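Local atomic coordinates of putative epimerase (Burkholderia cenocepacia, PDB entry 4LW8), a protein that probably epimerises a nucleotide sugar with the help of NAD(P), in the biosynthesis of lipopolysaccharide O-antigen. Residues W314-D317 / A318-A322; V203-A207 / R208-R212; G192-D195 / A196-L199; V305-L308 / D309-L312. One frame throughout, in Å; residues are numbered along the deposited sequence.

Contact 1. Residues W314-D317 / A318-A322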
loop_
_atom_site.group_PDB
_atom_site.type_symbol
_atom_site.label_atom_id
_atom_site.label_comp_id
_atom_site.label_asym_id
_atom_site.label_seq_id
_atom_site.Cartn_x
_atom_site.Cartn_y
_atom_site.Cartn_z
ATOM N N TRP A 314 29.999 20.572 8.899
ATOM C CA TRP A 314 29.910 20.743 7.460
ATOM C C TRP A 314 28.737 21.659 7.107
ATOM O O TRP A 314 28.897 22.622 6.356
ATOM C CB TRP A 314 29.762 19.371 6.808
ATOM C CG TRP A 314 29.510 19.345 5.328
ATOM C CD1 TRP A 314 30.194 20.027 4.358
ATOM C CD2 TRP A 314 28.553 18.530 4.643
ATOM N NE1 TRP A 314 29.695 19.709 3.115
ATOM C CE2 TRP A 314 28.693 18.788 3.262
ATOM C CE3 TRP A 314 27.584 17.614 5.066
ATOM C CZ2 TRP A 314 27.893 18.168 2.302
ATOM C CZ3 TRP A 314 26.794 16.991 4.107
ATOM C CH2 TRP A 314 26.949 17.274 2.746
ATOM N N MET A 315 27.572 21.377 7.693
ATOM C CA MET A 315 26.353 22.153 7.436
ATOM C C MET A 315 26.424 23.578 8.018
ATOM O O MET A 315 26.005 24.542 7.369
ATOM C CB MET A 315 25.131 21.403 7.994
ATOM C CG MET A 315 24.885 20.041 7.305
ATOM S SD MET A 315 23.713 18.968 8.173
ATOM C CE MET A 315 22.201 19.926 8.087
ATOM N N VAL A 316 26.920 23.709 9.247
ATOM C CA VAL A 316 27.061 25.026 9.863
ATOM C C VAL A 316 28.000 25.897 9.026
ATOM O O VAL A 316 27.681 27.041 8.714
ATOM C CB VAL A 316 27.592 24.948 11.310
ATOM C CG1 VAL A 316 28.022 26.343 11.796
ATOM C CG2 VAL A 316 26.526 24.365 12.246
ATOM N N ASP A 317 29.145 25.337 8.652
ATOM C CA ASP A 317 30.127 26.064 7.853
ATOM C C ASP A 317 29.529 26.521 6.524
ATOM O O ASP A 317 29.766 27.639 6.085
ATOM C CB ASP A 317 31.369 25.205 7.596
ATOM C CG ASP A 317 32.202 24.988 8.848
ATOM O OD1 ASP A 317 32.026 25.743 9.828
ATOM O OD2 ASP A 317 33.056 24.077 8.837
ATOM N N ALA A 318 28.759 25.653 5.882
ATOM C CA ALA A 318 28.146 26.008 4.608
ATOM C C ALA A 318 27.146 27.140 4.797
ATOM O O ALA A 318 27.059 28.034 3.966
ATOM C CB ALA A 318 27.476 24.798 3.968
ATOM N N MET A 319 26.402 27.109 5.899
ATOM C CA MET A 319 25.417 28.156 6.169
ATOM C C MET A 319 26.077 29.520 6.380
ATOM O O MET A 319 25.575 30.536 5.907
ATOM C CB MET A 319 24.562 27.802 7.381
ATOM C CG MET A 319 23.492 26.753 7.109
ATOM S SD MET A 319 22.191 27.306 5.987
ATOM C CE MET A 319 21.172 28.254 7.114
ATOM N N ARG A 320 27.202 29.533 7.089
ATOM C CA ARG A 320 27.895 30.776 7.409
ATOM C C ARG A 320 28.645 31.326 6.202
ATOM O O ARG A 320 28.769 32.538 6.043
ATOM C CB ARG A 320 28.863 30.561 8.576
ATOM C CG ARG A 320 28.159 30.280 9.903
ATOM C CD ARG A 320 29.141 30.092 11.051
ATOM N NE ARG A 320 28.459 30.205 12.337
ATOM C CZ ARG A 320 29.013 29.938 13.517
ATOM N NH1 ARG A 320 30.277 29.540 13.589
ATOM N NH2 ARG A 320 28.296 30.071 14.629
ATOM N N ALA A 321 29.149 30.430 5.359
ATOM C CA ALA A 321 29.875 30.823 4.151
ATOM C C ALA A 321 28.961 31.395 3.063
ATOM O O ALA A 321 29.431 32.079 2.150
ATOM C CB ALA A 321 30.660 29.634 3.599
ATOM N N ALA A 322 27.660 31.122 3.170
ATOM C CA ALA A 322 26.685 31.533 2.157
ATOM C C ALA A 322 26.607 33.052 1.989
ATOM O O ALA A 322 27.194 33.813 2.762
ATOM C CB ALA A 322 25.307 30.977 2.500
#
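Ala318 is tied to Trp314 one helical turn back, its N donating to Trp314 O at 3.1 Å, while its methyl carbon CB rests 3.5 Å from the same oxygen. Met319 N binds Met315 O in the same way, and the Met319 side chain begins by lying against that carbonyl, with CG 3.4 Å from Met315 O. From there the chain bends at both chi2 and chi3, which carries the thioether away from residues 314-317. Arg320 N donates to Val316 O at 3.0 Å, and here side chains meet as well: the two lie side by side and point the same way. Val316 CG1, placed anti to its own backbone N (chi1 167°), reaches one face of the guanidinium near its rim, 3.9 Å from Arg320 NE, as the arginine runs extended from CG to NE. Ala321 N closes the series on Asp317 O at 2.9 Å. These i to i+4 bonds are those of a regular alpha helix, here the last turns of helix 308-321. Met315 and Met319 pack on Val203 of helix 198-207, Val316 and Arg320 lean on helix 257-268, and Trp314 makes a cation-pi contact with Arg228.

Contact 2. Residues V203-A207 / R208-R212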
loop_
_atom_site.group_PDB
_atom_site.type_symbol
_atom_site.label_atom_id
_atom_site.label_comp_id
_atom_site.label_asym_id
_atom_site.label_seq_id
_atom_site.Cartn_x
_atom_site.Cartn_y
_atom_site.Cartn_z
ATOM N N VAL A 203 20.584 23.623 12.648
ATOM C CA VAL A 203 21.785 24.223 12.057
ATOM C C VAL A 203 21.543 25.688 11.669
ATOM O O VAL A 203 22.368 26.556 11.958
ATOM C CB VAL A 203 22.266 23.417 10.824
ATOM C CG1 VAL A 203 23.283 24.214 9.993
ATOM C CG2 VAL A 203 22.851 22.089 11.267
ATOM N N ALA A 204 20.405 25.962 11.032
ATOM C CA ALA A 204 20.072 27.323 10.610
ATOM C C ALA A 204 20.016 28.267 11.806
ATOM O O ALA A 204 20.508 29.395 11.741
ATOM C CB ALA A 204 18.751 27.349 9.855
ATOM N N HIS A 205 19.434 27.803 12.905
ATOM C CA HIS A 205 19.360 28.634 14.100
ATOM C C HIS A 205 20.751 28.917 14.661
ATOM O O HIS A 205 21.086 30.068 14.942
ATOM C CB HIS A 205 18.491 27.991 15.186
ATOM C CG HIS A 205 17.018 28.143 14.960
ATOM N ND1 HIS A 205 16.353 27.548 13.905
ATOM C CD2 HIS A 205 16.079 28.839 15.649
ATOM C CE1 HIS A 205 15.070 27.852 13.969
ATOM N NE2 HIS A 205 14.879 28.644 15.011
ATOM N N TYR A 206 21.562 27.877 14.825
ATOM C CA TYR A 206 22.888 28.080 15.393
ATOM C C TYR A 206 23.774 28.900 14.462
ATOM O O TYR A 206 24.586 29.707 14.919
ATOM C CB TYR A 206 23.560 26.743 15.698
ATOM C CG TYR A 206 23.371 26.252 17.118
ATOM C CD1 TYR A 206 24.144 26.763 18.162
ATOM C CD2 TYR A 206 22.443 25.264 17.414
ATOM C CE1 TYR A 206 23.988 26.307 19.465
ATOM C CE2 TYR A 206 22.277 24.798 18.719
ATOM C CZ TYR A 206 23.049 25.325 19.737
ATOM O OH TYR A 206 22.892 24.866 21.021
ATOM N N ALA A 207 23.587 28.726 13.159
ATOM C CA ALA A 207 24.432 29.397 12.176
ATOM C C ALA A 207 24.273 30.907 12.237
ATOM O O ALA A 207 25.232 31.646 11.997
ATOM C CB ALA A 207 24.125 28.882 10.763
ATOM N N ARG A 208 23.061 31.370 12.541
ATOM C CA ARG A 208 22.792 32.804 12.633
ATOM C C ARG A 208 22.770 33.265 14.100
ATOM O O ARG A 208 22.244 34.334 14.426
ATOM C CB ARG A 208 21.470 33.148 11.945
ATOM C CG ARG A 208 20.253 32.617 12.669
ATOM C CD ARG A 208 18.967 32.875 11.912
ATOM N NE ARG A 208 17.828 32.654 12.795
ATOM C CZ ARG A 208 16.936 31.677 12.673
ATOM N NH1 ARG A 208 17.014 30.800 11.672
ATOM N NH2 ARG A 208 15.952 31.590 13.562
ATOM N N ASN A 209 23.328 32.439 14.979
ATOM C CA ASN A 209 23.387 32.733 16.411
ATOM C C ASN A 209 22.035 33.073 17.026
ATOM O O ASN A 209 21.934 33.997 17.831
ATOM C CB ASN A 209 24.355 33.894 16.674
ATOM C CG ASN A 209 25.765 33.587 16.226
ATOM O OD1 ASN A 209 26.410 32.670 16.737
ATOM N ND2 ASN A 209 26.253 34.354 15.257
ATOM N N ALA A 210 20.995 32.343 16.640
ATOM C CA ALA A 210 19.673 32.542 17.230
ATOM C C ALA A 210 19.724 32.313 18.737
ATOM O O ALA A 210 20.349 31.360 19.191
ATOM C CB ALA A 210 18.656 31.611 16.588
ATOM N N PRO A 211 19.089 33.206 19.522
ATOM C CA PRO A 211 19.085 33.030 20.979
ATOM C C PRO A 211 18.273 31.805 21.407
ATOM O O PRO A 211 18.649 31.136 22.373
ATOM C CB PRO A 211 18.436 34.325 21.495
ATOM C CG PRO A 211 17.615 34.814 20.337
ATOM C CD PRO A 211 18.377 34.425 19.109
ATOM N N ARG A 212 17.154 31.541 20.740
ATOM C CA ARG A 212 16.282 30.447 21.172
ATOM C C ARG A 212 15.628 29.652 20.044
ATOM O O ARG A 212 15.595 30.082 18.888
ATOM C CB ARG A 212 15.201 30.970 22.124
ATOM C CG ARG A 212 14.340 32.119 21.619
ATOM C CD ARG A 212 13.300 32.556 22.692
ATOM N NE ARG A 212 13.955 33.068 23.892
ATOM C CZ ARG A 212 14.207 32.341 24.971
ATOM N NH1 ARG A 212 13.822 31.075 25.014
ATOM N NH2 ARG A 212 14.848 32.873 25.997
#
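His205 O accepts Ala210 N at 2.8 Å and Tyr206 O accepts Asn209 N at 3.0 Å, a pair in which the second bond lies within the first, made possible by the positive phi of Asn209 (53°), while the bond from Arg208 N to Ala204 O is weak and long. Among the side chains, Arg208 and His205 run side by side in the same direction. With CG between its backbone N and carbonyl carbon (chi1 69°), Arg208 folds back along the helix: CG passes 3.4 Å from Ala204 O, and NH2 comes to lie over one face of the imidazole, toward its rim, 3.5 Å from His205 CD2. Guanidinium and ring are inclined by 45°, so this is no flat stack. At the ring edge, His205 CD2 also approaches Arg212 O at 3.5 Å, and His205 ND1 is hydrogen-bonded to Lys201 O, which would help to fix the ring's rotation. Ala210 turns its methyl inward, CB standing 3.9 Å from His205 CB. Together the two nested bonds define a Schellman motif with Asn209 as the C-prime residue, the stop signal that ends helix 198-207 and sends the chain toward strand 212-215.

Contact 3. Residues G192-D195 / A196-L199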
loop_
_atom_site.group_PDB
_atom_site.type_symbol
_atom_site.label_atom_id
_atom_site.label_comp_id
_atom_site.label_asym_id
_atom_site.label_seq_id
_atom_site.Cartn_x
_atom_site.Cartn_y
_atom_site.Cartn_z
ATOM N N GLY A 192 22.257 21.512 1.876
ATOM C CA GLY A 192 21.257 21.627 0.828
ATOM C C GLY A 192 19.859 21.128 1.198
ATOM O O GLY A 192 18.899 21.371 0.469
ATOM N N GLN A 193 19.726 20.409 2.303
ATOM C CA GLN A 193 18.399 19.951 2.733
ATOM C C GLN A 193 17.589 21.114 3.326
ATOM O O GLN A 193 18.133 21.933 4.060
ATOM C CB GLN A 193 18.529 18.818 3.748
ATOM C CG GLN A 193 17.204 18.188 4.151
ATOM C CD GLN A 193 17.412 16.980 5.046
ATOM O OE1 GLN A 193 17.872 17.099 6.190
ATOM N NE2 GLN A 193 17.086 15.807 4.526
ATOM N N SER A 194 16.293 21.195 3.024
ATOM C CA SER A 194 15.501 22.346 3.484
ATOM C C SER A 194 15.309 22.340 4.998
ATOM O O SER A 194 15.396 21.287 5.640
ATOM C CB SER A 194 14.138 22.380 2.806
ATOM O OG SER A 194 13.252 21.457 3.405
ATOM N N ASP A 195 15.043 23.517 5.570
ATOM C CA ASP A 195 14.899 23.635 7.020
ATOM C C ASP A 195 13.511 23.196 7.471
ATOM O O ASP A 195 13.124 23.426 8.605
ATOM C CB ASP A 195 15.211 25.059 7.519
ATOM C CG ASP A 195 14.282 26.118 6.954
ATOM O OD1 ASP A 195 13.511 25.825 6.012
ATOM O OD2 ASP A 195 14.341 27.262 7.465
ATOM N N ALA A 196 12.768 22.571 6.566
ATOM C CA ALA A 196 11.547 21.864 6.929
ATOM C C ALA A 196 11.907 20.639 7.751
ATOM O O ALA A 196 11.090 20.129 8.516
ATOM C CB ALA A 196 10.774 21.453 5.692
ATOM N N TYR A 197 13.136 20.163 7.576
ATOM C CA TYR A 197 13.637 19.046 8.356
ATOM C C TYR A 197 14.297 19.545 9.644
ATOM O O TYR A 197 14.778 20.681 9.716
ATOM C CB TYR A 197 14.615 18.211 7.524
ATOM C CG TYR A 197 13.956 17.450 6.386
ATOM C CD1 TYR A 197 13.713 18.066 5.160
ATOM C CD2 TYR A 197 13.608 16.113 6.526
ATOM C CE1 TYR A 197 13.124 17.378 4.111
ATOM C CE2 TYR A 197 13.021 15.412 5.476
ATOM C CZ TYR A 197 12.788 16.057 4.272
ATOM O OH TYR A 197 12.211 15.380 3.226
ATOM N N LEU A 198 14.316 18.688 10.659
ATOM C CA LEU A 198 14.740 19.088 11.997
ATOM C C LEU A 198 16.213 19.540 12.100
ATOM O O LEU A 198 16.500 20.636 12.581
ATOM C CB LEU A 198 14.488 17.940 12.973
ATOM C CG LEU A 198 14.798 18.305 14.422
ATOM C CD1 LEU A 198 13.986 19.518 14.825
ATOM C CD2 LEU A 198 14.501 17.132 15.335
ATOM N N LEU A 199 17.148 18.712 11.661
ATOM C CA LEU A 199 18.565 19.069 11.798
ATOM C C LEU A 199 18.945 20.347 11.015
ATOM O O LEU A 199 19.655 21.203 11.557
ATOM C CB LEU A 199 19.464 17.879 11.408
ATOM C CG LEU A 199 19.963 17.030 12.601
ATOM C CD1 LEU A 199 18.832 16.621 13.530
ATOM C CD2 LEU A 199 20.730 15.792 12.147
#
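Gln193 and Tyr197 form the tightly packed part of this turn: the glutamine amide lies flat over one face of the phenol ring, the two planes only 10° apart, with NE2 above the ring centre. The chains themselves cross at about a right angle. CG of Gln193 stands anti to its backbone N (chi1 -174°) and the chain stays extended beyond it, which slides CG to 3.6 Å from Tyr197 CD1 and CD to 3.7 Å from Tyr197 CG. Both polar ends of the amide have partners elsewhere, OE1 in Thr189 OG1 and NE2 in Tyr188 O, two bonds that would hold its plane flat against the ring. At the ring edge, in plane, Ser194 O sits 3.7 Å from Tyr197 CD1. The same oxygen receives Tyr197 N at 3.2 Å and closes a type I beta turn from Ser194 to Tyr197. The solvent side is looser. There Ser194 OG makes only a weak bond to Ala196 N at 3.4 Å and touches the methyl of Ala196, while Asp195, at an exposed corner of the turn, points away overall, though its CB touches the next residue. Tyr197 is the N-cap residue of helix 198-207, and the turn leads into that helix from the end of strand 180-189.

Contact 4. Residues V305-L308 / D309-L312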
loop_
_atom_site.group_PDB
_atom_site.type_symbol
_atom_site.label_atom_id
_atom_site.label_comp_id
_atom_site.label_asym_id
_atom_site.label_seq_id
_atom_site.Cartn_x
_atom_site.Cartn_y
_atom_site.Cartn_z
ATOM N N VAL A 305 31.493 5.365 8.126
ATOM C CA VAL A 305 30.414 6.204 8.638
ATOM C C VAL A 305 30.928 7.546 9.118
ATOM O O VAL A 305 31.700 7.623 10.065
ATOM C CB VAL A 305 29.661 5.534 9.807
ATOM C CG1 VAL A 305 28.577 6.482 10.370
ATOM C CG2 VAL A 305 29.053 4.213 9.361
ATOM N N THR A 306 30.498 8.603 8.440
ATOM C CA THR A 306 30.908 9.952 8.797
ATOM C C THR A 306 30.261 10.285 10.138
ATOM O O THR A 306 29.049 10.130 10.293
ATOM C CB THR A 306 30.447 10.965 7.727
ATOM O OG1 THR A 306 30.885 10.525 6.436
ATOM C CG2 THR A 306 30.965 12.374 8.011
ATOM N N PRO A 307 31.067 10.748 11.109
ATOM C CA PRO A 307 30.544 11.142 12.422
ATOM C C PRO A 307 29.531 12.266 12.279
ATOM O O PRO A 307 29.772 13.175 11.492
ATOM C CB PRO A 307 31.795 11.617 13.182
ATOM C CG PRO A 307 32.939 10.970 12.488
ATOM C CD PRO A 307 32.533 10.876 11.035
ATOM N N LEU A 308 28.433 12.220 13.026
ATOM C CA LEU A 308 27.410 13.249 12.889
ATOM C C LEU A 308 27.965 14.648 13.192
ATOM O O LEU A 308 27.567 15.622 12.556
ATOM C CB LEU A 308 26.206 12.947 13.799
ATOM C CG LEU A 308 24.953 13.832 13.649
ATOM C CD1 LEU A 308 24.392 13.786 12.241
ATOM C CD2 LEU A 308 23.880 13.413 14.632
ATOM N N ASP A 309 28.890 14.765 14.135
ATOM C CA ASP A 309 29.390 16.102 14.465
ATOM C C ASP A 309 30.171 16.692 13.271
ATOM O O ASP A 309 30.173 17.906 13.059
ATOM C CB ASP A 309 30.241 16.084 15.740
ATOM C CG ASP A 309 31.618 15.518 15.514
ATOM O OD1 ASP A 309 32.570 16.315 15.361
ATOM O OD2 ASP A 309 31.750 14.277 15.499
ATOM N N GLU A 310 30.832 15.836 12.495
ATOM C CA GLU A 310 31.452 16.282 11.244
ATOM C C GLU A 310 30.371 16.749 10.243
ATOM O O GLU A 310 30.479 17.808 9.633
ATOM C CB GLU A 310 32.279 15.160 10.623
ATOM C CG GLU A 310 32.989 15.554 9.340
ATOM C CD GLU A 310 33.879 14.444 8.792
ATOM O OE1 GLU A 310 34.445 13.669 9.599
ATOM O OE2 GLU A 310 34.017 14.355 7.550
ATOM N N THR A 311 29.321 15.952 10.093
ATOM C CA THR A 311 28.185 16.325 9.255
ATOM C C THR A 311 27.616 17.685 9.660
ATOM O O THR A 311 27.359 18.545 8.815
ATOM C CB THR A 311 27.057 15.281 9.347
ATOM O OG1 THR A 311 27.558 13.990 8.981
ATOM C CG2 THR A 311 25.870 15.671 8.450
ATOM N N LEU A 312 27.420 17.876 10.959
ATOM C CA LEU A 312 26.816 19.103 11.450
ATOM C C LEU A 312 27.750 20.299 11.239
ATOM O O LEU A 312 27.291 21.392 10.916
ATOM C CB LEU A 312 26.438 18.960 12.927
ATOM C CG LEU A 312 25.272 18.010 13.243
ATOM C CD1 LEU A 312 25.179 17.718 14.740
ATOM C CD2 LEU A 312 23.961 18.586 12.730
HETATM O O HOH W 1 26.870 11.504 9.996
#
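Pro307 O receives Thr311 N at 3.1 Å and Leu308 O receives Leu312 N at 2.8 Å, so the extended run through Thr306 and Pro307 passes directly into the first helical turn. On the outer side of that turn, Glu310 extends back across Thr306 at about a right angle. Its carboxylate rests against the threonine methyl, CG2 lying 3.7 Å from Glu310 CD, while Glu310 OE1 comes 3.7 Å from Pro307 CD. Asp309 reaches the proline ring differently: with CG between the backbone N and the carbonyl carbon (chi1 76°), its OD2 lies 3.5 Å from Pro307 CB. Pro307 occupies the N-cap position of helix 308-321, and having no hydroxyl or carboxylate it cannot supply the side-chain cap that serine, threonine or aspartate often provide there. A water links Thr306 and Thr311, donating to Thr306 O at 2.6 Å and to Thr311 OG1 at 2.8 Å. Thr311 OG1 is also hydrogen-bonded to Asp226 OD2, and Thr306 N to Asp229 OD2, which joins the helix start to the end of strand 221-226 and the beginning of helix 227-240. On the buried side Leu308 CG meets Leu312 CD1 at 4.0 Å; Leu308 leans on Phe224, and Leu312 packs among Val260, Met263 and Ile267 of helix 257-268.

Along the chain the order is contact 3, contact 2, contact 4 and contact 1, and together they mark the ends of two helices. Contact 3 opens helix 198-207 and contact 2 ends it, their centres about 13 Å apart; contact 4 opens helix 308-321 and contact 1 forms its last turns, about 14 Å between centres. The two helices pack on each other: Met319 CB meets Ala207 CB at 3.6 Å between contacts 1 and 2, and Leu199 CD2 meets Leu308 CD1 at 4.2 Å between contacts 3 and 4. The last helix of the chain is thereby packed against helix 198-207, tying the C-terminal part to the rest of the fold.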